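Local coordinates for protein 1,4-dihydroxy-2-naphthoyl-CoA hydrolase (PDB 4K49) that hydrolyses 1,4-dihydroxy-2-naphthoyl-CoA to 1,4-dihydroxy-2-naphthoate and CoA in menaquinone biosynthesis, and also cleaves a wide range of other acyl-CoA thioesters, at residues Thr39-Val42 against Asp43-Lys47; Gly51-His54 against Gly55-Val59. All blocks are in the same frame, centred on the assembly; numbering follows the deposited sequence.

Contact 1 of 2, residues Thr39-Val42 against Asp43-Lys47; sequences TMPV and DSRTK
Pro-41 and Thr-46 meet where the chain leaves strand 36-41 and curls back in a compact turn, Thr-46 N donating to Asp-43 O (2.8 Å) at its base. The hydroxyl of Thr-46 closes the turn on the strand: OG1 donates to Pro-41 O at 2.8 Å, tilted 27° from the carbonyl plane. With chi1 at 58°, OG1 sits between the backbone N and the carbonyl carbon of its own residue, which aims it back at the strand and leaves CG2 to lie 4.2 Å from Met-40 SD. The same OG1 accepts an almost straight bond from Asp-43 N (3.2 Å), and one hydroxyl thus bridges two backbone groups. Asp-43 does the complementary work: OD1 accepts from Arg-45 N (2.8 Å), met nearly along its C-O axis, which makes an Asx turn. The Arg-45 side chain, bent at chi3, brings its guanidinium edge-on to the carboxylate. NE donates to OD1 from its syn side, 22° out of the carboxylate plane, while NH1 reaches the syn lone pair of OD2 at 2.8 Å, a side-on salt bridge with the carboxylate carbon of Asp-43 at the guanidinium edge, in its plane. Pro-41 packs beside this pair, its CG 3.6 Å from Arg-45 NH1 and its CB 3.5 Å from Asp-43 OD2. Across the turn, Val-42 CG1, from the end of the strand, rests against CE of the extended Lys-47 side chain, the two crossing at about a right angle. Met-40 also packs on Leu-61 of helix 55-72, and Arg-45 on Phe-23 of the second subunit. With OD1 taking both a backbone and a guanidinium N-H, and OD2 a second guanidinium N-H, Asp-43 is likely to stay ionised, its charge balanced by Arg-45, and the guanidinium is kept from turning.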
loop_
_atom_site.group_PDB
_atom_site.type_symbol
_atom_site.label_atom_id
_atom_site.label_comp_id
_atom_site.label_asym_id
_atom_site.label_seq_id
_atom_site.Cartn_x
_atom_site.Cartn_y
_atom_site.Cartn_z
ATOM N N THR A 39 -13.681 3.068 5.692
ATOM C CA THR A 39 -13.998 2.485 4.401
ATOM C C THR A 39 -13.249 3.219 3.280
ATOM O O THR A 39 -12.718 4.313 3.486
ATOM C CB THR A 39 -15.518 2.517 4.128
ATOM O OG1 THR A 39 -15.978 3.871 4.172
ATOM C CG2 THR A 39 -16.267 1.705 5.181
ATOM N N MET A 40 -13.219 2.608 2.100
ATOM C CA MET A 40 -12.472 3.128 0.955
ATOM C C MET A 40 -13.159 2.587 -0.298
ATOM O O MET A 40 -13.576 1.420 -0.326
ATOM C CB MET A 40 -11.008 2.654 1.021
ATOM C CG MET A 40 -10.163 3.013 -0.210
ATOM S SD MET A 40 -8.479 2.320 -0.122
ATOM C CE MET A 40 -8.823 0.595 -0.409
ATOM N N PRO A 41 -13.323 3.432 -1.330
ATOM C CA PRO A 41 -14.028 2.937 -2.510
ATOM C C PRO A 41 -13.135 2.083 -3.396
ATOM O O PRO A 41 -11.897 2.191 -3.348
ATOM C CB PRO A 41 -14.408 4.226 -3.254
ATOM C CG PRO A 41 -13.353 5.213 -2.854
ATOM C CD PRO A 41 -13.060 4.880 -1.408
ATOM N N VAL A 42 -13.770 1.231 -4.195
ATOM C CA VAL A 42 -13.081 0.508 -5.263
ATOM C C VAL A 42 -13.440 1.172 -6.579
ATOM O O VAL A 42 -14.543 0.966 -7.107
ATOM C CB VAL A 42 -13.516 -0.973 -5.319
ATOM C CG1 VAL A 42 -12.683 -1.736 -6.339
ATOM C CG2 VAL A 42 -13.373 -1.621 -3.964
ATOM N N ASP A 43 -12.529 1.983 -7.106
ATOM C CA ASP A 43 -12.779 2.696 -8.357
ATOM C C ASP A 43 -11.463 3.087 -8.999
ATOM O O ASP A 43 -10.410 2.572 -8.609
ATOM C CB ASP A 43 -13.693 3.918 -8.145
ATOM C CG ASP A 43 -13.094 4.971 -7.215
ATOM O OD1 ASP A 43 -11.871 5.253 -7.277
ATOM O OD2 ASP A 43 -13.870 5.558 -6.424
ATOM N N SER A 44 -11.503 4.003 -9.964
ATOM C CA SER A 44 -10.294 4.309 -10.736
ATOM C C SER A 44 -9.130 4.772 -9.861
ATOM O O SER A 44 -7.965 4.591 -10.216
ATOM C CB SER A 44 -10.583 5.349 -11.820
ATOM O OG SER A 44 -11.035 6.560 -11.244
ATOM N N ARG A 45 -9.434 5.371 -8.717
ATOM C CA ARG A 45 -8.374 5.878 -7.839
ATOM C C ARG A 45 -7.650 4.764 -7.111
ATOM O O ARG A 45 -6.549 4.969 -6.601
ATOM C CB ARG A 45 -8.968 6.866 -6.833
ATOM C CG ARG A 45 -9.621 8.077 -7.525
ATOM C CD ARG A 45 -10.416 8.900 -6.531
ATOM N NE ARG A 45 -11.649 8.220 -6.159
ATOM C CZ ARG A 45 -12.572 8.739 -5.354
ATOM N NH1 ARG A 45 -13.677 8.058 -5.072
ATOM N NH2 ARG A 45 -12.384 9.933 -4.832
ATOM N N THR A 46 -8.263 3.582 -7.063
ATOM C CA THR A 46 -7.749 2.492 -6.224
ATOM C C THR A 46 -7.702 1.139 -6.927
ATOM O O THR A 46 -7.436 0.119 -6.287
ATOM C CB THR A 46 -8.582 2.338 -4.939
ATOM O OG1 THR A 46 -9.943 2.096 -5.288
ATOM C CG2 THR A 46 -8.520 3.603 -4.098
ATOM N N LYS A 47 -7.976 1.105 -8.229
ATOM C CA LYS A 47 -7.910 -0.175 -8.954
ATOM C C LYS A 47 -6.558 -0.400 -9.618
ATOM O O LYS A 47 -5.811 0.555 -9.861
ATOM C CB LYS A 47 -9.001 -0.247 -10.035
ATOM C CG LYS A 47 -10.403 -0.492 -9.507
ATOM C CD LYS A 47 -11.403 -0.277 -10.640
ATOM C CE LYS A 47 -12.735 -0.904 -10.314
ATOM N NZ LYS A 47 -13.690 -0.803 -11.448
#

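Contact 2 of 2, residues Gly51-His54 against Gly55-Val59; sequences GLLH and GGASV. With HFQ (2,4-dihydroxyphenacyl coenzyme A), chain E.
With chi1 at -162° and chi2 at -66°, the His-54 imidazole swings back so that ND1 accepts from Gly-56 N at 2.9 Å, at the start of helix 55-72. That donor lies in the imidazole plane, at the ring edge. His-54 is therefore the N-cap, and its O takes Ser-58 N at 3.2 Å in the carbonyl plane, plus a weak bond from Ala-57 N. This is the N-terminal end of the long helix that the hotdog fold wraps in its sheet, and it faces the bound acyl-CoA analogue: Gly-55 N donates to O1B of 2,4-dihydroxyphenacyl-CoA at 2.8 Å, nearly straight (166°), where the helix end would probably polarise the carbonyl. The ligand lies over one face of the imidazole, C3B 3.5 Å above the plane and offset toward the rim. NE2 is hydrogen-bonded to Ser-64 OG of the second subunit. Replacing His-54 by an alanine removes the imidazole and is likely to leave Gly-56 N without its capping acceptor, Ser-64 of the second subunit without its partner and the ligand with one flank less supported. Behind the cap, Leu-53 CD1 packs on Ala-57 CB at 3.9 Å, and a water joins Leu-53 O to Ser-58 OG.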
loop_
_atom_site.group_PDB
_atom_site.type_symbol
_atom_site.label_atom_id
_atom_site.label_comp_id
_atom_site.label_asym_id
_atom_site.label_seq_id
_atom_site.Cartn_x
_atom_site.Cartn_y
_atom_site.Cartn_z
ATOM N N GLY A 51 -8.769 -4.271 -13.410
ATOM C CA GLY A 51 -10.102 -4.085 -12.860
ATOM C C GLY A 51 -10.316 -4.512 -11.419
ATOM O O GLY A 51 -11.437 -4.436 -10.915
ATOM N N LEU A 52 -9.258 -4.956 -10.746
ATOM C CA LEU A 52 -9.376 -5.321 -9.332
ATOM C C LEU A 52 -8.983 -4.164 -8.431
ATOM O O LEU A 52 -8.288 -3.243 -8.853
ATOM C CB LEU A 52 -8.486 -6.529 -9.005
ATOM C CG LEU A 52 -8.576 -7.734 -9.936
ATOM C CD1 LEU A 52 -7.728 -8.890 -9.387
ATOM C CD2 LEU A 52 -10.027 -8.156 -10.133
ATOM N N LEU A 53 -9.437 -4.202 -7.188
ATOM C CA LEU A 53 -8.880 -3.323 -6.174
ATOM C C LEU A 53 -7.376 -3.601 -6.091
ATOM O O LEU A 53 -6.954 -4.746 -5.929
ATOM C CB LEU A 53 -9.559 -3.598 -4.828
ATOM C CG LEU A 53 -8.977 -2.862 -3.625
ATOM C CD1 LEU A 53 -9.096 -1.351 -3.824
ATOM C CD2 LEU A 53 -9.684 -3.300 -2.364
ATOM N N HIS A 54 -6.580 -2.551 -6.240
ATOM C CA HIS A 54 -5.120 -2.633 -6.193
ATOM C C HIS A 54 -4.715 -3.149 -4.816
ATOM O O HIS A 54 -5.211 -2.659 -3.786
ATOM C CB HIS A 54 -4.561 -1.219 -6.412
ATOM C CG HIS A 54 -3.121 -1.158 -6.822
ATOM N ND1 HIS A 54 -2.090 -1.553 -5.996
ATOM C CD2 HIS A 54 -2.537 -0.657 -7.939
ATOM C CE1 HIS A 54 -0.934 -1.341 -6.605
ATOM N NE2 HIS A 54 -1.176 -0.794 -7.783
ATOM N N GLY A 55 -3.826 -4.139 -4.790
ATOM C CA GLY A 55 -3.349 -4.682 -3.528
ATOM C C GLY A 55 -2.739 -3.602 -2.660
ATOM O O GLY A 55 -2.865 -3.619 -1.428
ATOM N N GLY A 56 -2.080 -2.645 -3.304
ATOM C CA GLY A 56 -1.447 -1.545 -2.593
ATOM C C GLY A 56 -2.479 -0.644 -1.954
ATOM O O GLY A 56 -2.260 -0.068 -0.883
ATOM N N ALA A 57 -3.617 -0.505 -2.616
ATOM C CA ALA A 57 -4.672 0.334 -2.071
ATOM C C ALA A 57 -5.219 -0.269 -0.771
ATOM O O ALA A 57 -5.489 0.456 0.194
ATOM C CB ALA A 57 -5.774 0.540 -3.104
ATOM N N SER A 58 -5.383 -1.590 -0.739
ATOM C CA SER A 58 -5.744 -2.271 0.505
ATOM C C SER A 58 -4.734 -1.975 1.608
ATOM O O SER A 58 -5.097 -1.707 2.766
ATOM C CB SER A 58 -5.876 -3.783 0.285
ATOM O OG SER A 58 -7.030 -4.065 -0.489
ATOM N N VAL A 59 -3.459 -1.986 1.258
ATOM C CA VAL A 59 -2.438 -1.703 2.251
ATOM C C VAL A 59 -2.451 -0.224 2.656
ATOM O O VAL A 59 -2.143 0.111 3.801
ATOM C CB VAL A 59 -1.052 -2.165 1.768
ATOM C CG1 VAL A 59 0.028 -1.857 2.823
ATOM C CG2 VAL A 59 -1.088 -3.653 1.467
HETATM C CB HFQ E . -2.118 -7.211 -7.510
HETATM N N1A HFQ E . -8.674 -16.554 -13.845
HETATM O O1A HFQ E . -9.929 -21.225 -5.449
HETATM P P1A HFQ E . -9.298 -19.817 -5.258
HETATM C C1B HFQ E . -2.125 -5.715 -7.954
HETATM O O1B HFQ E . -2.599 -4.831 -7.169
HETATM C C1D HFQ E . -10.573 -16.771 -9.252
HETATM S S1P HFQ E . -3.663 -8.083 -7.779
HETATM C C2A HFQ E . -9.286 -15.595 -13.131
HETATM O O2A HFQ E . -9.476 -19.346 -3.806
HETATM P P2A HFQ E . -6.675 -19.989 -4.555
HETATM C C2B HFQ E . -1.623 -5.270 -9.273
HETATM O O2B HFQ E . -0.171 -3.785 -12.881
HETATM C C2D HFQ E . -11.574 -17.708 -8.962
HETATM O O2D HFQ E . -12.695 -17.602 -9.842
HETATM C C2P HFQ E . -4.843 -7.520 -6.576
HETATM N N3A HFQ E . -9.741 -15.843 -11.889
HETATM O O3A HFQ E . -7.808 -19.857 -5.653
HETATM C C3B HFQ E . -1.180 -3.952 -9.365
HETATM O O3B HFQ E . -1.999 -7.412 -10.330
HETATM C C3D HFQ E . -11.951 -17.528 -7.592
HETATM O O3D HFQ E . -13.238 -16.876 -7.483
HETATM P P3D HFQ E . -14.411 -17.542 -6.540
HETATM C C3P HFQ E . -4.611 -7.976 -5.174
HETATM C C4A HFQ E . -9.584 -17.068 -11.338
HETATM O O4A HFQ E . -6.903 -21.214 -3.788
HETATM C C4B HFQ E . -0.711 -3.465 -10.552
HETATM C C4D HFQ E . -10.918 -16.742 -6.975
HETATM O O4D HFQ E . -9.924 -16.511 -8.013
HETATM N N4P HFQ E . -4.652 -9.342 -5.033
HETATM C C5A HFQ E . -8.955 -18.089 -12.046
HETATM O O5A HFQ E . -5.328 -20.058 -5.309
HETATM C C5B HFQ E . -0.662 -4.294 -11.683
HETATM C C5D HFQ E . -10.317 -17.536 -5.894
HETATM O O5D HFQ E . -9.996 -18.822 -6.253
HETATM C C5P HFQ E . -5.895 -10.016 -5.151
HETATM O O5P HFQ E . -6.981 -9.361 -5.354
HETATM C C6A HFQ E . -8.489 -17.798 -13.351
HETATM N N6A HFQ E . -7.828 -18.805 -14.144
HETATM O O6A HFQ E . -6.657 -18.714 -3.648
HETATM C C6B HFQ E . -1.103 -5.619 -11.596
HETATM C C6P HFQ E . -5.972 -11.515 -4.998
HETATM N N7A HFQ E . -8.948 -19.198 -11.231
HETATM O O7A HFQ E . -14.295 -19.156 -6.588
HETATM C C7B HFQ E . -1.585 -6.100 -10.403
HETATM C C7P HFQ E . -7.112 -11.981 -4.077
HETATM C C8A HFQ E . -9.550 -18.887 -10.065
HETATM O O8A HFQ E . -14.258 -17.071 -5.173
HETATM N N8P HFQ E . -6.921 -13.327 -3.535
HETATM N N9A HFQ E . -9.930 -17.593 -10.127
HETATM O O9A HFQ E . -15.788 -17.114 -7.064
HETATM C C9P HFQ E . -7.345 -14.482 -4.349
HETATM O O9P HFQ E . -7.846 -14.293 -5.401
HETATM C CAP HFQ E . -7.105 -15.875 -3.784
HETATM O OAP HFQ E . -6.842 -15.762 -2.421
HETATM C CBP HFQ E . -5.863 -16.533 -4.422
HETATM C CCP HFQ E . -5.593 -17.821 -3.750
HETATM C CDP HFQ E . -6.057 -16.749 -5.933
HETATM C CEP HFQ E . -4.714 -15.627 -4.238
HETATM O O HOH W 1 -6.598 -5.511 -2.941
#

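Overall arrangement
Running from the N terminus, the chain leaves strand 36-41 through the turn of contact 1, crosses a short loop, and enters helix 55-72 at contact 2. The two lie in series, neither enclosing nor crossing the other, with centres about 8 Å apart. They are joined directly: Thr-46 O probably accepts a hydrogen bond from His-54 N at 2.8 Å, closing the intervening loop, and Leu-53 CD1 packs against that same oxygen. Met-40 of the strand reaches the helix at Ala-57. The end of strand 36-41, the loop and the start of helix 55-72 are thus tied together, and both contacts touch the second subunit, which also contributes hydrogen bonds to the ligand.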